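Local coordinates for protein putative polyketide biosynthesis enoyl-CoA hydratase homolog pksH (Bacillus subtilis, PDB 3HP0) that catalyses the dehydration of a carrier-tethered (S)-3-hydroxy-3-methylglutaryl group to a 3-methylglutaconyl moiety during synthesis of the antibiotic bacillaene, at residues S85-Y90 against R223-A228; D91-L96 against L116-A121; V102-V107 against I124-Q129; H106-V111 against A186-L191; F133-L138 against Y162-T167. All coordinates share one frame; numbering follows the deposited sequence.

Contact 1: S85-Y90 against R223-A228; sequences SQEPLY and RAKATA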
# COMPACT_ATOMS: atom_id res chain seq x y z
N SER A 85 5.96 -13.50 -8.54
CA SER A 85 5.71 -13.41 -7.10
C SER A 85 5.61 -11.99 -6.57
O SER A 85 6.25 -11.06 -7.07
CB SER A 85 6.80 -14.14 -6.31
OG SER A 85 7.96 -13.33 -6.15
N GLN A 86 4.77 -11.83 -5.55
CA GLN A 86 4.56 -10.55 -4.91
C GLN A 86 5.16 -10.59 -3.52
O GLN A 86 4.88 -9.72 -2.69
CB GLN A 86 3.07 -10.24 -4.82
CG GLN A 86 2.37 -10.10 -6.16
CD GLN A 86 3.06 -9.10 -7.07
OE1 GLN A 86 3.44 -8.01 -6.64
NE2 GLN A 86 3.21 -9.47 -8.34
N GLU A 87 5.98 -11.60 -3.25
CA GLU A 87 6.60 -11.72 -1.94
C GLU A 87 7.36 -10.45 -1.56
O GLU A 87 7.26 -9.99 -0.43
CB GLU A 87 7.54 -12.93 -1.90
CG GLU A 87 8.46 -12.97 -0.68
CD GLU A 87 8.80 -14.39 -0.26
OE1 GLU A 87 8.73 -15.30 -1.11
OE2 GLU A 87 9.14 -14.60 0.93
N PRO A 88 8.13 -9.87 -2.50
CA PRO A 88 8.85 -8.65 -2.15
C PRO A 88 7.89 -7.54 -1.70
O PRO A 88 8.12 -6.86 -0.69
CB PRO A 88 9.58 -8.31 -3.45
CG PRO A 88 9.88 -9.66 -4.01
CD PRO A 88 8.57 -10.38 -3.81
N LEU A 89 6.81 -7.35 -2.45
CA LEU A 89 5.82 -6.34 -2.12
C LEU A 89 5.18 -6.63 -0.75
O LEU A 89 5.04 -5.73 0.09
CB LEU A 89 4.72 -6.30 -3.19
CG LEU A 89 3.60 -5.29 -2.95
CD1 LEU A 89 4.18 -3.88 -3.01
CD2 LEU A 89 2.50 -5.45 -4.00
N TYR A 90 4.81 -7.88 -0.53
CA TYR A 90 4.18 -8.27 0.73
C TYR A 90 5.11 -8.02 1.91
O TYR A 90 4.69 -7.47 2.92
CB TYR A 90 3.78 -9.74 0.70
CG TYR A 90 2.71 -10.11 1.71
CD1 TYR A 90 1.36 -10.14 1.34
CD2 TYR A 90 3.05 -10.44 3.03
CE1 TYR A 90 0.38 -10.51 2.24
CE2 TYR A 90 2.06 -10.81 3.95
CZ TYR A 90 0.73 -10.85 3.54
OH TYR A 90 -0.24 -11.27 4.42
N ARG A 223 0.66 -14.83 9.06
CA ARG A 223 -0.03 -16.11 8.95
C ARG A 223 -0.78 -16.29 7.63
O ARG A 223 -0.98 -17.42 7.17
CB ARG A 223 -1.01 -16.26 10.12
CG ARG A 223 -1.82 -17.54 10.07
CD ARG A 223 -2.74 -17.67 11.28
NE ARG A 223 -2.01 -17.61 12.54
CZ ARG A 223 -2.53 -17.92 13.72
NH1 ARG A 223 -3.80 -18.32 13.81
NH2 ARG A 223 -1.79 -17.82 14.82
N ALA A 224 -1.18 -15.19 7.02
CA ALA A 224 -1.93 -15.23 5.77
C ALA A 224 -1.07 -15.08 4.52
O ALA A 224 -1.55 -15.30 3.42
CB ALA A 224 -2.99 -14.13 5.78
N LYS A 225 0.20 -14.72 4.69
CA LYS A 225 1.10 -14.49 3.57
C LYS A 225 1.13 -15.55 2.46
O LYS A 225 0.92 -15.23 1.28
CB LYS A 225 2.52 -14.26 4.07
CG LYS A 225 3.49 -13.93 2.96
CD LYS A 225 4.91 -13.84 3.49
CE LYS A 225 5.88 -13.53 2.36
NZ LYS A 225 7.27 -13.34 2.86
N ALA A 226 1.41 -16.80 2.83
CA ALA A 226 1.48 -17.87 1.84
C ALA A 226 0.15 -18.08 1.13
O ALA A 226 0.11 -18.31 -0.08
CB ALA A 226 1.93 -19.16 2.49
N THR A 227 -0.94 -17.99 1.88
CA THR A 227 -2.27 -18.13 1.30
C THR A 227 -2.52 -17.01 0.29
O THR A 227 -3.01 -17.24 -0.81
CB THR A 227 -3.34 -18.04 2.37
OG1 THR A 227 -3.14 -19.09 3.32
CG2 THR A 227 -4.73 -18.15 1.75
N ALA A 228 -2.17 -15.78 0.68
CA ALA A 228 -2.36 -14.64 -0.20
C ALA A 228 -1.51 -14.83 -1.45
O ALA A 228 -2.00 -14.69 -2.57
CB ALA A 228 -1.96 -13.34 0.52
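Tyr90 and Lys225 both set CG anti to the backbone N (chi1 -159° and -177°), and Lys225 then runs out fully extended, so its chain passes obliquely over one face of the Tyr90 ring. CG of Lys225 stands 3.9 Å from the centroid of the Tyr90 ring, a CH-pi contact, while Lys225 CB lies 3.5 Å from Tyr90 CE2. Across the ring from CD2, Tyr90 CE1 meets Ala228 CB obliquely at 4.1 Å, one helical turn on from Ala224. The phenol hydroxyl is hydrogen-bonded to Val221 O, in the first turn of helix 220-235, which ties the ring end to that helix. Beyond the ring the lysine ammonium reaches Glu87, whose CG is also anti to the backbone N (chi1 168°) and whose chain bends at chi2. Lys225 NZ donates to Glu87 OE2 at 3.0 Å, meeting it from above the carboxylate plane. Its stronger partner is Asp91, one turn later on helix 87-98. The contact thus joins the start of helix 87-98 to helix 220-235 through an aromatic inner part and a charged outer one. With two carboxylates close together, the ammonium probably offsets their mutual repulsion and is itself kept protonated.

Contact 2: D91-L96 against L116-A121; sequences DLWMKL and LGFVSA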
# COMPACT_ATOMS: atom_id res chain seq x y z
N ASP A 91 6.38 -8.41 1.76
CA ASP A 91 7.36 -8.22 2.83
C ASP A 91 7.64 -6.76 3.10
O ASP A 91 7.93 -6.37 4.22
CB ASP A 91 8.66 -8.95 2.50
CG ASP A 91 8.52 -10.44 2.62
OD1 ASP A 91 7.88 -10.89 3.60
OD2 ASP A 91 9.04 -11.17 1.76
N LEU A 92 7.55 -5.94 2.05
CA LEU A 92 7.74 -4.51 2.17
C LEU A 92 6.62 -3.96 3.06
O LEU A 92 6.87 -3.24 4.03
CB LEU A 92 7.67 -3.86 0.79
CG LEU A 92 7.60 -2.34 0.70
CD1 LEU A 92 8.74 -1.69 1.47
CD2 LEU A 92 7.64 -1.95 -0.77
N TRP A 93 5.38 -4.31 2.73
CA TRP A 93 4.25 -3.84 3.51
C TRP A 93 4.38 -4.35 4.94
O TRP A 93 3.97 -3.66 5.88
CB TRP A 93 2.93 -4.31 2.90
CG TRP A 93 2.59 -3.60 1.61
CD1 TRP A 93 3.10 -2.41 1.18
CD2 TRP A 93 1.66 -4.03 0.62
NE1 TRP A 93 2.54 -2.07 -0.03
CE2 TRP A 93 1.65 -3.04 -0.40
CE3 TRP A 93 0.82 -5.15 0.48
CZ2 TRP A 93 0.84 -3.14 -1.54
CZ3 TRP A 93 0.02 -5.25 -0.65
CH2 TRP A 93 0.03 -4.25 -1.65
N MSE A 94 4.95 -5.54 5.11
CA MSE A 94 5.14 -6.10 6.44
C MSE A 94 6.19 -5.30 7.20
O MSE A 94 6.06 -5.06 8.40
CB MSE A 94 5.59 -7.56 6.37
CG MSE A 94 4.52 -8.53 5.89
SE MSE A 94 4.89 -10.35 6.49
CE MSE A 94 4.04 -10.24 8.23
N LYS A 95 7.22 -4.88 6.48
CA LYS A 95 8.32 -4.12 7.07
C LYS A 95 7.76 -2.81 7.64
O LYS A 95 8.10 -2.40 8.76
CB LYS A 95 9.36 -3.81 5.99
CG LYS A 95 10.79 -3.64 6.48
CD LYS A 95 11.37 -4.98 6.89
CE LYS A 95 12.90 -4.99 6.81
NZ LYS A 95 13.49 -6.34 7.07
N LEU A 96 6.89 -2.16 6.87
CA LEU A 96 6.27 -0.92 7.30
C LEU A 96 5.60 -1.10 8.64
O LEU A 96 5.62 -0.19 9.47
CB LEU A 96 5.23 -0.46 6.27
CG LEU A 96 5.63 0.43 5.10
CD1 LEU A 96 7.14 0.53 4.94
CD2 LEU A 96 4.98 -0.12 3.86
N LEU A 116 -3.58 0.94 -1.63
CA LEU A 116 -4.33 0.50 -0.47
C LEU A 116 -3.45 -0.36 0.43
O LEU A 116 -3.52 -0.28 1.66
CB LEU A 116 -5.57 -0.28 -0.90
CG LEU A 116 -6.69 -0.24 0.13
CD1 LEU A 116 -6.83 1.18 0.70
CD2 LEU A 116 -7.99 -0.68 -0.51
N GLY A 117 -2.61 -1.19 -0.19
CA GLY A 117 -1.70 -2.00 0.58
C GLY A 117 -0.86 -1.07 1.44
O GLY A 117 -0.84 -1.17 2.67
N PHE A 118 -0.18 -0.13 0.78
CA PHE A 118 0.65 0.86 1.46
C PHE A 118 -0.05 1.59 2.61
O PHE A 118 0.45 1.61 3.73
CB PHE A 118 1.18 1.89 0.44
CG PHE A 118 2.30 1.38 -0.41
CD1 PHE A 118 3.60 1.31 0.10
CD2 PHE A 118 2.07 0.93 -1.71
CE1 PHE A 118 4.65 0.82 -0.68
CE2 PHE A 118 3.12 0.42 -2.50
CZ PHE A 118 4.42 0.37 -1.97
N VAL A 119 -1.20 2.19 2.33
CA VAL A 119 -1.93 2.93 3.35
C VAL A 119 -2.36 2.08 4.55
O VAL A 119 -2.30 2.52 5.70
CB VAL A 119 -3.18 3.62 2.75
CG1 VAL A 119 -3.99 4.27 3.85
CG2 VAL A 119 -2.76 4.67 1.71
N SER A 120 -2.78 0.85 4.27
CA SER A 120 -3.23 -0.06 5.30
C SER A 120 -2.08 -0.52 6.18
O SER A 120 -2.24 -0.66 7.39
CB SER A 120 -3.87 -1.30 4.67
OG SER A 120 -4.92 -0.96 3.79
N ALA A 121 -0.93 -0.77 5.55
CA ALA A 121 0.26 -1.26 6.24
C ALA A 121 0.96 -0.25 7.14
O ALA A 121 1.51 -0.64 8.18
CB ALA A 121 1.25 -1.79 5.22
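Aromatic contacts dominate this near-parallel helix pair, whose axes come within 9.0 Å at 24°. Trp93 and Phe118 each hold CG anti to the carbonyl carbon, and their side chains cross at about a right angle. The indole turns its pyrrole edge to the Phe118 face in a T-shaped stack, planes 81° apart, with Trp93 NE1 over the centre of the Phe118 ring, 3.5 Å from Phe118 CD2. The CH-pi contact comes from Gly117: its CA lies over one indole face, 3.5 Å from the centroid of the six-membered ring of Trp93. With no side chain on Gly117, the indole lies directly against the helix backbone. Aliphatic packing completes the interface. Ala121 CB sits 3.8 Å from Trp93 CB and 3.4 Å from Trp93 O, Leu92 CD2 approaches Phe118 CE1 at 4.1 Å, and Leu96 CD2 touches both Phe118 and Ala121. All six touching residues are buried, near the middle of the crotonase-fold chain. Leu92 and Leu96 also pack on helix 34-48, Phe118 meets the ring of Phe22 at the end of strand 17-22, and Phe150 of helix 148-155 touches Ala121.

Contact 3: V102-V107 against I124-Q129; sequences VTISHV and IAIADQ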
# COMPACT_ATOMS: atom_id res chain seq x y z
N VAL A 102 8.05 4.61 13.12
CA VAL A 102 6.63 4.79 12.91
C VAL A 102 6.44 5.16 11.46
O VAL A 102 7.02 6.15 10.99
CB VAL A 102 6.09 5.89 13.85
CG1 VAL A 102 4.66 6.25 13.49
CG2 VAL A 102 6.17 5.40 15.30
N THR A 103 5.68 4.35 10.72
CA THR A 103 5.45 4.64 9.31
C THR A 103 4.12 5.36 9.15
O THR A 103 3.16 5.07 9.86
CB THR A 103 5.50 3.35 8.45
OG1 THR A 103 4.48 2.45 8.86
CG2 THR A 103 6.87 2.68 8.61
N ILE A 104 4.09 6.30 8.21
CA ILE A 104 2.91 7.11 7.96
C ILE A 104 2.59 7.28 6.49
O ILE A 104 3.47 7.58 5.69
CB ILE A 104 3.05 8.56 8.51
CG1 ILE A 104 3.50 8.56 9.96
CG2 ILE A 104 1.72 9.30 8.37
CD1 ILE A 104 3.69 9.95 10.50
N SER A 105 1.32 7.10 6.16
CA SER A 105 0.84 7.30 4.80
C SER A 105 0.21 8.68 4.77
O SER A 105 -0.52 9.08 5.69
CB SER A 105 -0.25 6.29 4.45
OG SER A 105 0.30 5.06 4.05
N HIS A 106 0.50 9.42 3.71
CA HIS A 106 -0.06 10.75 3.53
C HIS A 106 -0.78 10.64 2.20
O HIS A 106 -0.15 10.66 1.14
CB HIS A 106 1.04 11.80 3.50
CG HIS A 106 0.53 13.19 3.35
ND1 HIS A 106 -0.70 13.59 3.82
CD2 HIS A 106 1.08 14.29 2.78
CE1 HIS A 106 -0.89 14.86 3.55
NE2 HIS A 106 0.18 15.32 2.92
N VAL A 107 -2.10 10.52 2.27
CA VAL A 107 -2.91 10.33 1.08
C VAL A 107 -3.74 11.50 0.58
O VAL A 107 -4.39 12.21 1.35
CB VAL A 107 -3.88 9.14 1.27
CG1 VAL A 107 -3.69 8.13 0.17
CG2 VAL A 107 -3.65 8.48 2.62
N ILE A 124 0.39 4.63 10.66
CA ILE A 124 -0.53 5.76 10.68
C ILE A 124 -0.82 6.27 9.27
O ILE A 124 0.11 6.53 8.49
CB ILE A 124 0.04 6.92 11.50
CG1 ILE A 124 0.26 6.46 12.94
CG2 ILE A 124 -0.89 8.15 11.40
CD1 ILE A 124 0.79 7.53 13.84
N ALA A 125 -2.10 6.43 8.96
CA ALA A 125 -2.49 6.91 7.65
C ALA A 125 -3.34 8.17 7.76
O ALA A 125 -4.39 8.16 8.40
CB ALA A 125 -3.27 5.82 6.91
N ILE A 126 -2.88 9.25 7.15
CA ILE A 126 -3.61 10.52 7.18
C ILE A 126 -4.01 10.96 5.76
O ILE A 126 -3.38 10.58 4.78
CB ILE A 126 -2.76 11.63 7.82
CG1 ILE A 126 -1.60 11.99 6.91
CG2 ILE A 126 -2.22 11.17 9.16
CD1 ILE A 126 -0.76 13.10 7.43
N ALA A 127 -5.05 11.76 5.66
CA ALA A 127 -5.47 12.21 4.34
C ALA A 127 -6.19 13.55 4.38
O ALA A 127 -6.35 14.14 5.45
CB ALA A 127 -6.37 11.14 3.72
N ASP A 128 -6.61 14.02 3.21
CA ASP A 128 -7.37 15.25 3.08
C ASP A 128 -8.73 14.90 2.49
O ASP A 128 -9.00 13.73 2.22
CB ASP A 128 -6.65 16.28 2.20
CG ASP A 128 -6.47 15.80 0.77
OD1 ASP A 128 -7.36 15.11 0.24
OD2 ASP A 128 -5.43 16.15 0.16
N GLN A 129 -9.58 15.91 2.31
CA GLN A 129 -10.94 15.74 1.77
C GLN A 129 -10.98 14.99 0.44
O GLN A 129 -11.98 14.35 0.10
CB GLN A 129 -11.57 17.11 1.53
CG GLN A 129 -11.24 18.16 2.55
CD GLN A 129 -12.10 18.06 3.78
OE1 GLN A 129 -13.33 18.02 3.69
NE2 GLN A 129 -11.47 18.04 4.95
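Ile124 O is gripped three times: Ser105 N donates to it at 2.7 Å, Ile104 CA makes a CA-H...O contact of 2.9 Å with it, and Thr122 OG1 adds a weak hydrogen bond. Val107 N bonds Ile126 O almost straight, 2.8 Å long with an N-H...O angle of 179° and close to the C=O axis. Ile126 N donates to Ser105 O, also at 2.8 Å and 177°. Ile124 N donates to Thr103 O at 2.9 Å, and a weak bond from Asp128 N to Val107 O ends the series. These are neighbouring parallel strands of the crotonase-fold sheet, with 124-127 at its edge within the chain and 53-57 bonded to the other side of 102-107. Their connection runs through strand 110-112 of the small sheet and then helix 115-121, whose Val119 packs against Ser105, Val107 and Ala125. On that face Ser105 CB meets Ala125 CB at 3.9 Å. On the other, Ile104 and Ile124 lie side by side. Ile126 there puts CG1 in the crowded position between N and the carbonyl carbon (chi1 69°), bringing CG1 to 3.6 Å from His106 ND1. This buried nitrogen has no polar partner in the model, while His106 NE2 is bonded to Asp189.

Contact 4: H106-V111 against A186-L191; sequences HVRGKV and AESDVL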
# COMPACT_ATOMS: atom_id res chain seq x y z
N HIS A 106 0.50 9.42 3.71
CA HIS A 106 -0.06 10.75 3.53
C HIS A 106 -0.78 10.64 2.20
O HIS A 106 -0.15 10.66 1.14
CB HIS A 106 1.04 11.80 3.50
CG HIS A 106 0.53 13.19 3.35
ND1 HIS A 106 -0.70 13.59 3.82
CD2 HIS A 106 1.08 14.29 2.78
CE1 HIS A 106 -0.89 14.86 3.55
NE2 HIS A 106 0.18 15.32 2.92
N VAL A 107 -2.10 10.52 2.27
CA VAL A 107 -2.91 10.33 1.08
C VAL A 107 -3.74 11.50 0.58
O VAL A 107 -4.39 12.21 1.35
CB VAL A 107 -3.88 9.14 1.27
CG1 VAL A 107 -3.69 8.13 0.17
CG2 VAL A 107 -3.65 8.48 2.62
N ARG A 108 -3.71 11.68 -0.74
CA ARG A 108 -4.48 12.71 -1.43
C ARG A 108 -4.93 12.05 -2.74
O ARG A 108 -4.12 11.41 -3.42
CB ARG A 108 -3.61 13.91 -1.80
CG ARG A 108 -2.81 14.61 -0.70
CD ARG A 108 -1.76 15.49 -1.38
NE ARG A 108 -1.08 16.43 -0.50
CZ ARG A 108 -1.61 17.57 -0.06
NH1 ARG A 108 -2.84 17.93 -0.43
NH2 ARG A 108 -0.91 18.37 0.74
N GLY A 109 -6.19 12.18 -3.10
CA GLY A 109 -6.64 11.60 -4.36
C GLY A 109 -7.13 10.16 -4.35
O GLY A 109 -7.36 9.57 -3.30
N LYS A 110 -7.32 9.62 -5.55
CA LYS A 110 -7.80 8.26 -5.73
C LYS A 110 -6.74 7.23 -5.37
O LYS A 110 -5.57 7.37 -5.75
CB LYS A 110 -8.23 8.03 -7.18
CG LYS A 110 -9.43 8.84 -7.63
CD LYS A 110 -9.53 8.89 -9.16
CE LYS A 110 -9.57 7.50 -9.79
NZ LYS A 110 -9.50 7.55 -11.28
N VAL A 111 -7.16 6.21 -4.63
CA VAL A 111 -6.28 5.13 -4.22
C VAL A 111 -7.02 3.84 -4.51
O VAL A 111 -8.18 3.69 -4.14
CB VAL A 111 -5.97 5.22 -2.71
CG1 VAL A 111 -4.91 4.19 -2.33
CG2 VAL A 111 -5.51 6.62 -2.37
N ALA A 186 -8.66 18.96 5.46
CA ALA A 186 -8.40 19.70 4.23
C ALA A 186 -6.94 20.15 4.20
O ALA A 186 -6.33 20.22 3.14
CB ALA A 186 -9.32 20.89 4.13
N GLU A 187 -6.40 20.45 5.38
CA GLU A 187 -5.02 20.87 5.49
C GLU A 187 -4.13 19.71 5.94
O GLU A 187 -3.61 19.69 7.06
CB GLU A 187 -4.88 22.02 6.49
CG GLU A 187 -5.51 23.31 5.99
CD GLU A 187 -5.41 24.43 7.01
OE1 GLU A 187 -5.97 24.26 8.12
OE2 GLU A 187 -4.78 25.47 6.69
N SER A 188 -3.97 18.73 5.06
CA SER A 188 -3.14 17.58 5.36
C SER A 188 -1.72 17.90 4.94
O SER A 188 -1.29 17.60 3.82
CB SER A 188 -3.64 16.34 4.63
OG SER A 188 -3.43 16.49 3.24
N ASP A 189 -1.01 18.54 5.85
CA ASP A 189 0.38 18.97 5.71
C ASP A 189 0.54 19.51 7.11
O ASP A 189 1.48 19.19 7.83
CB ASP A 189 0.51 20.11 4.68
CG ASP A 189 1.03 19.63 3.33
OD1 ASP A 189 1.28 18.41 3.15
OD2 ASP A 189 1.18 20.48 2.41
N VAL A 190 -0.45 20.32 7.47
CA VAL A 190 -0.51 20.90 8.79
C VAL A 190 -0.82 19.74 9.72
O VAL A 190 -0.25 19.61 10.80
CB VAL A 190 -1.65 21.94 8.90
CG1 VAL A 190 -1.77 22.41 10.35
CG2 VAL A 190 -1.40 23.11 7.94
N LEU A 191 -1.74 18.89 9.27
CA LEU A 191 -2.16 17.72 10.02
C LEU A 191 -0.97 16.78 10.19
O LEU A 191 -0.77 16.19 11.26
CB LEU A 191 -3.31 17.02 9.28
CG LEU A 191 -3.90 15.81 10.01
CD1 LEU A 191 -4.35 16.25 11.39
CD2 LEU A 191 -5.05 15.22 9.20
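A His-carboxylate hydrogen bond joins the end of strand 102-107, in the crotonase-fold sheet, to the loop entering helix 190-199; that loop makes an inverse gamma turn at Ser188. The close-packed part is the buried pair His106 and Ser188. Ser188 CB lies at the edge of the imidazole, in its plane, with OG in the crowded position between N and the carbonyl carbon (chi1 68°). Ser188 OG is buried with no polar partner in the model. From the same ring, His106 NE2 donates to Asp189 OD1 over 3.3 Å, reaching it from above the carboxylate plane at an N-H...O angle of 144°, so the bond is bent and rather long. The looser side belongs to the partly exposed Arg108 and Asp189. Arg108 runs extended from CG to NE and delivers NH2 to 3.3 Å from Asp189 OD1, a salt bridge whose guanidinium and carboxylate planes stand 79° apart. Its other terminal nitrogen pairs with Asp128, so the arginine spans two carboxylates. Asp189 occupies the N-cap position of helix 190-199, yet its carboxylate makes no capping bond and faces the Arg108 guanidinium and His106 NE2 instead. Over one guanidinium face, Ser188 OG lies 3.9 Å from Arg108 CZ.

Contact 5: F133-L138 against Y162-T167; sequences FSLSEL and YMTLMT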
# COMPACT_ATOMS: atom_id res chain seq x y z
N PHE A 133 -11.04 5.64 -1.72
CA PHE A 133 -10.43 4.31 -1.79
C PHE A 133 -11.32 3.31 -2.50
O PHE A 133 -12.53 3.28 -2.27
CB PHE A 133 -10.14 3.85 -0.35
CG PHE A 133 -9.40 4.87 0.47
CD1 PHE A 133 -8.00 4.88 0.50
CD2 PHE A 133 -10.09 5.87 1.15
CE1 PHE A 133 -7.31 5.87 1.20
CE2 PHE A 133 -9.41 6.87 1.84
CZ PHE A 133 -8.01 6.87 1.87
N SER A 134 -10.74 2.46 -3.34
CA SER A 134 -11.55 1.47 -4.05
C SER A 134 -10.88 0.15 -4.44
O SER A 134 -9.66 0.08 -4.63
CB SER A 134 -12.15 2.10 -5.31
OG SER A 134 -11.14 2.39 -6.26
N LEU A 135 -11.70 -0.89 -4.55
CA LEU A 135 -11.26 -2.23 -4.92
C LEU A 135 -12.21 -2.71 -6.01
O LEU A 135 -13.33 -3.14 -5.72
CB LEU A 135 -11.34 -3.18 -3.73
CG LEU A 135 -10.47 -2.86 -2.51
CD1 LEU A 135 -10.66 -3.92 -1.45
CD2 LEU A 135 -9.01 -2.80 -2.93
N SER A 136 -11.77 -2.63 -7.26
CA SER A 136 -12.57 -3.03 -8.41
C SER A 136 -12.17 -4.38 -8.99
O SER A 136 -12.85 -4.91 -9.88
CB SER A 136 -12.47 -1.96 -9.50
OG SER A 136 -11.13 -1.82 -9.98
N GLU A 137 -11.08 -4.94 -8.49
CA GLU A 137 -10.58 -6.23 -8.98
C GLU A 137 -11.65 -7.29 -9.26
O GLU A 137 -11.58 -7.97 -10.28
CB GLU A 137 -9.56 -6.81 -7.99
CG GLU A 137 -8.28 -5.99 -7.83
CD GLU A 137 -8.53 -4.61 -7.25
OE1 GLU A 137 -9.26 -4.52 -6.23
OE2 GLU A 137 -7.99 -3.63 -7.80
N LEU A 138 -12.62 -7.43 -8.37
CA LEU A 138 -13.65 -8.46 -8.53
C LEU A 138 -14.46 -8.35 -9.82
O LEU A 138 -15.11 -9.31 -10.23
CB LEU A 138 -14.58 -8.46 -7.31
CG LEU A 138 -15.34 -9.75 -6.99
CD1 LEU A 138 -14.39 -10.93 -6.89
CD2 LEU A 138 -16.10 -9.58 -5.68
N TYR A 162 -17.46 -6.20 2.21
CA TYR A 162 -18.47 -5.37 1.56
C TYR A 162 -17.83 -4.52 0.47
O TYR A 162 -18.37 -4.36 -0.63
CB TYR A 162 -19.13 -4.48 2.61
CG TYR A 162 -20.30 -3.65 2.13
CD1 TYR A 162 -21.45 -4.26 1.60
CD2 TYR A 162 -20.28 -2.26 2.24
CE1 TYR A 162 -22.55 -3.50 1.20
CE2 TYR A 162 -21.36 -1.49 1.85
CZ TYR A 162 -22.49 -2.11 1.33
OH TYR A 162 -23.56 -1.33 0.96
N MSE A 163 -16.66 -3.98 0.79
CA MSE A 163 -15.89 -3.14 -0.12
C MSE A 163 -15.51 -3.89 -1.39
O MSE A 163 -15.66 -3.38 -2.51
CB MSE A 163 -14.60 -2.69 0.56
CG MSE A 163 -14.38 -1.22 0.60
SE MSE A 163 -12.77 -0.84 1.59
CE MSE A 163 -11.65 -0.35 0.10
N THR A 164 -14.99 -5.10 -1.21
CA THR A 164 -14.54 -5.91 -2.33
C THR A 164 -15.70 -6.34 -3.20
O THR A 164 -15.61 -6.27 -4.42
CB THR A 164 -13.77 -7.16 -1.83
OG1 THR A 164 -12.77 -6.76 -0.88
CG2 THR A 164 -13.07 -7.86 -3.01
N LEU A 165 -16.79 -6.76 -2.57
CA LEU A 165 -17.99 -7.20 -3.28
C LEU A 165 -18.69 -6.05 -4.00
O LEU A 165 -19.16 -6.23 -5.13
CB LEU A 165 -18.98 -7.86 -2.32
CG LEU A 165 -18.64 -9.22 -1.69
CD1 LEU A 165 -19.63 -9.53 -0.59
CD2 LEU A 165 -18.66 -10.31 -2.75
N MSE A 166 -18.76 -4.88 -3.37
CA MSE A 166 -19.44 -3.72 -3.95
C MSE A 166 -18.67 -2.92 -4.99
O MSE A 166 -19.25 -2.17 -5.76
CB MSE A 166 -19.94 -2.78 -2.85
CG MSE A 166 -21.09 -3.35 -2.03
SE MSE A 166 -22.60 -3.92 -3.11
CE MSE A 166 -22.32 -5.82 -3.03
N THR A 167 -17.35 -3.05 -4.98
CA THR A 167 -16.52 -2.37 -5.97
C THR A 167 -16.51 -0.84 -5.99
O THR A 167 -15.65 -0.23 -6.64
CB THR A 167 -16.90 -2.86 -7.37
OG1 THR A 167 -16.73 -4.28 -7.43
CG2 THR A 167 -16.05 -2.19 -8.43
O HOH W 1 -13.23 -5.83 -6.18
O HOH W 2 -14.15 -0.82 -3.30
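Two water bridges and a strip of apolar contacts set the end of helix 157-166 against the segment that leads from strand 132-134 of the crotonase fold into the active-site residue Glu137. Along the helix the first residue to engage is Met163, a selenomethionine. Its chain bends at chi3 and crosses Leu135 at about a right angle, bringing CE to 3.8 Å from Leu135 CG; Leu116 and Leu151 pack against both side chains. The backbone of Met163 joins in as well, since one water accepts from Leu135 N and can donate to Met163 O. Thr164 follows, with OG1 anti to the carbonyl carbon and hydrogen-bonded to Ala160 O one turn back; Thr164 OG1 also lies 3.6 Å from Leu135 CD1. Thr164 O is a node of the second bridge: a water donates to it and to Leu135 O, at 2.7 Å, and accepts from Leu138 N at 2.8 Å. Three backbone groups thus hold this water just where the chain turns into the 3-10 segment carrying Glu137, whose side chain makes no contact with 162-167. Leu165 lays CD2 against Leu138 CD2 at 4.0 Å on the more exposed side. Thr167, the first residue past the helix, has positive phi (63°), and this turn brings its backbone up to the segment: Thr167 CA makes a nearly straight CA-H...O contact with Leu135 O at 3.3 Å. With Thr167 CG2 anti to its backbone N, that methyl rests 3.6 Å from Ser136 CA.

From the N terminus, contact 1 opens first and closes last: helix 87-98 starts a long loop that returns only at helix 220-235, and the other four contacts lie within it. Contact 2 begins on the same helix and closes at 116-121. It crosses contacts 3 and 4, because both start on strand 102-107, between its segments, and close only after 116-121. Contact 3 closes at strand 124-127; contact 4 waits until the entry to helix 190-199 and so encloses contact 5, which joins 133-138 to 162-167. Contacts 1 and 2 meet through Asp91 and Lys225, and contacts 3 and 4 share His106 and Val107. Helix layer, main sheet and two-stranded sheet are thereby tied together.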